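Local structure of methyltransferase (2B78) at residues Leu187-Met192 against Ala244-Ala249. The protein is a putative S-adenosylmethionine-dependent methyltransferase that may act on RNA. Sequence-based numbering, arbitrary orientation.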
loop_
_atom_site.group_PDB
_atom_site.type_symbol
_atom_site.label_atom_id
_atom_site.label_comp_id
_atom_site.label_asym_id
_atom_site.label_seq_id
_atom_site.Cartn_x
_atom_site.Cartn_y
_atom_site.Cartn_z
ATOM N N LEU A 187 -2.563 -12.441 9.976
ATOM C CA LEU A 187 -1.643 -11.457 10.534
ATOM C C LEU A 187 -0.257 -11.922 10.939
ATOM O O LEU A 187 0.591 -11.087 11.270
ATOM C CB LEU A 187 -2.283 -10.776 11.751
ATOM C CG LEU A 187 -3.538 -9.947 11.508
ATOM C CD1 LEU A 187 -3.925 -9.239 12.800
ATOM C CD2 LEU A 187 -3.271 -8.938 10.393
ATOM N N ASN A 188 -0.002 -13.225 10.912
ATOM C CA ASN A 188 1.312 -13.685 11.334
ATOM C C ASN A 188 1.964 -14.674 10.373
ATOM O O ASN A 188 2.652 -15.608 10.789
ATOM C CB ASN A 188 1.204 -14.275 12.739
ATOM C CG ASN A 188 2.546 -14.384 13.425
ATOM O OD1 ASN A 188 3.374 -13.475 13.335
ATOM N ND2 ASN A 188 2.771 -15.495 14.121
ATOM N N ASP A 189 1.759 -14.451 9.080
ATOM C CA ASP A 189 2.336 -15.315 8.057
ATOM C C ASP A 189 3.048 -14.486 6.983
ATOM O O ASP A 189 2.451 -14.103 5.973
ATOM C CB ASP A 189 1.237 -16.185 7.440
ATOM C CG ASP A 189 1.724 -16.995 6.255
ATOM O OD1 ASP A 189 2.951 -17.221 6.142
ATOM O OD2 ASP A 189 0.873 -17.417 5.442
ATOM N N GLY A 190 4.327 -14.199 7.217
ATOM C CA GLY A 190 5.097 -13.421 6.262
ATOM C C GLY A 190 4.857 -11.929 6.392
ATOM O O GLY A 190 4.272 -11.476 7.375
ATOM N N LEU A 191 5.303 -11.170 5.397
ATOM C CA LEU A 191 5.155 -9.719 5.393
ATOM C C LEU A 191 3.765 -9.237 5.007
ATOM O O LEU A 191 3.334 -8.176 5.456
ATOM C CB LEU A 191 6.170 -9.079 4.438
ATOM C CG LEU A 191 7.647 -9.080 4.840
ATOM C CD1 LEU A 191 8.458 -8.347 3.781
ATOM C CD2 LEU A 191 7.813 -8.404 6.193
ATOM N N MET A 192 3.064 -10.007 4.180
ATOM C CA MET A 192 1.735 -9.609 3.727
ATOM C C MET A 192 0.610 -10.218 4.547
ATOM O O MET A 192 0.818 -11.178 5.286
ATOM C CB MET A 192 1.585 -9.948 2.244
ATOM C CG MET A 192 2.688 -9.306 1.404
ATOM S SD MET A 192 2.562 -9.716 -0.339
ATOM C CE MET A 192 2.999 -11.491 -0.259
ATOM N N ALA A 244 2.244 -17.683 -7.760
ATOM C CA ALA A 244 2.340 -18.510 -6.549
ATOM C C ALA A 244 1.232 -19.525 -6.247
ATOM O O ALA A 244 0.048 -19.188 -6.201
ATOM C CB ALA A 244 2.538 -17.603 -5.335
ATOM N N LYS A 245 1.644 -20.767 -6.009
ATOM C CA LYS A 245 0.710 -21.855 -5.699
ATOM C C LYS A 245 -0.185 -21.476 -4.515
ATOM O O LYS A 245 -1.346 -21.882 -4.444
ATOM C CB LYS A 245 1.487 -23.134 -5.359
ATOM C CG LYS A 245 2.310 -23.701 -6.504
ATOM C CD LYS A 245 3.119 -24.925 -6.065
ATOM C CE LYS A 245 3.897 -25.514 -7.242
ATOM N NZ LYS A 245 4.819 -26.620 -6.839
ATOM N N ARG A 246 0.366 -20.698 -3.588
ATOM C CA ARG A 246 -0.371 -20.251 -2.410
ATOM C C ARG A 246 -1.642 -19.490 -2.754
ATOM O O ARG A 246 -2.602 -19.490 -1.981
ATOM C CB ARG A 246 0.505 -19.334 -1.559
ATOM C CG ARG A 246 1.696 -19.983 -0.902
ATOM C CD ARG A 246 2.382 -18.951 -0.014
ATOM N NE ARG A 246 1.423 -18.331 0.899
ATOM C CZ ARG A 246 1.668 -17.249 1.631
ATOM N NH1 ARG A 246 2.852 -16.650 1.561
ATOM N NH2 ARG A 246 0.728 -16.764 2.437
ATOM N N SER A 247 -1.645 -18.824 -3.904
ATOM C CA SER A 247 -2.804 -18.039 -4.326
ATOM C C SER A 247 -4.119 -18.808 -4.381
ATOM O O SER A 247 -5.179 -18.220 -4.154
ATOM C CB SER A 247 -2.548 -17.406 -5.694
ATOM O OG SER A 247 -2.404 -18.397 -6.700
ATOM N N ARG A 248 -4.070 -20.108 -4.677
ATOM C CA ARG A 248 -5.304 -20.889 -4.776
ATOM C C ARG A 248 -6.173 -20.863 -3.521
ATOM O O ARG A 248 -7.278 -20.320 -3.532
ATOM C CB ARG A 248 -5.004 -22.349 -5.130
ATOM C CG ARG A 248 -4.301 -22.552 -6.474
ATOM C CD ARG A 248 -4.685 -23.898 -7.093
ATOM N NE ARG A 248 -4.005 -24.180 -8.358
ATOM C CZ ARG A 248 -2.745 -24.591 -8.456
ATOM N NH1 ARG A 248 -2.016 -24.766 -7.359
ATOM N NH2 ARG A 248 -2.217 -24.851 -9.645
ATOM N N ALA A 249 -5.688 -21.467 -2.444
ATOM C CA ALA A 249 -6.464 -21.516 -1.210
ATOM C C ALA A 249 -6.838 -20.133 -0.676
ATOM O O ALA A 249 -7.970 -19.920 -0.224
ATOM C CB ALA A 249 -5.694 -22.298 -0.148
#
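Asp-189 and Arg-246, whose CA atoms stand 11.9 Å apart, meet through the ends of their side chains, and the pair illustrates how a loop and the turn leading into a helix, 52 residues apart in sequence, can be joined by charge alone. The electrostatic contact is a single salt bridge: OD2 of Asp-189 lies 3.1 Å from NH2 of Arg-246. The carboxylate oxygen sits well out of the guanidinium plane, so no N-H points at it and the attraction is one of charges, without the directionality of a hydrogen bond. The planes of the two flat groups are 32° apart. Both side chains reach for the meeting from opposite directions. Arg-246 sends CG anti to its carbonyl carbon and then bends at chi3 (52°), which brings its guanidinium group to the aspartate; Phe-186, in the loop that also holds 187-192, also touches this arginine. With just 80 Å² buried between the segments, the bridge is a surface contact.

Hydrogen bonds, by contrast, shape each side separately. Residues 244-247 form a type I turn in which the carbonyl O of Ala-244 accepts twice from Ser-247, from N at 2.9 Å and from OG at 2.6 Å, tying down the turn that leads into helix 247-257. Across the gap, NZ of Lys-152 binds the carbonyl oxygens of both Leu-187 and Gly-190, fastening residues 187-192 to strand 148-153.

The turn follows strand 237-242 of the parallel part of the methyltransferase sheet, and Asp-242 at that strand's end, whose OD2 accepts from N of Ala-244, binds S-adenosyl-L-homocysteine together with Arg-246. No ligand is bound to this chain. The bridge ties residues 187-192 to an arginine of the S-adenosyl-L-homocysteine site, at the strand-to-helix junction of a Rossmann-like methyltransferase fold.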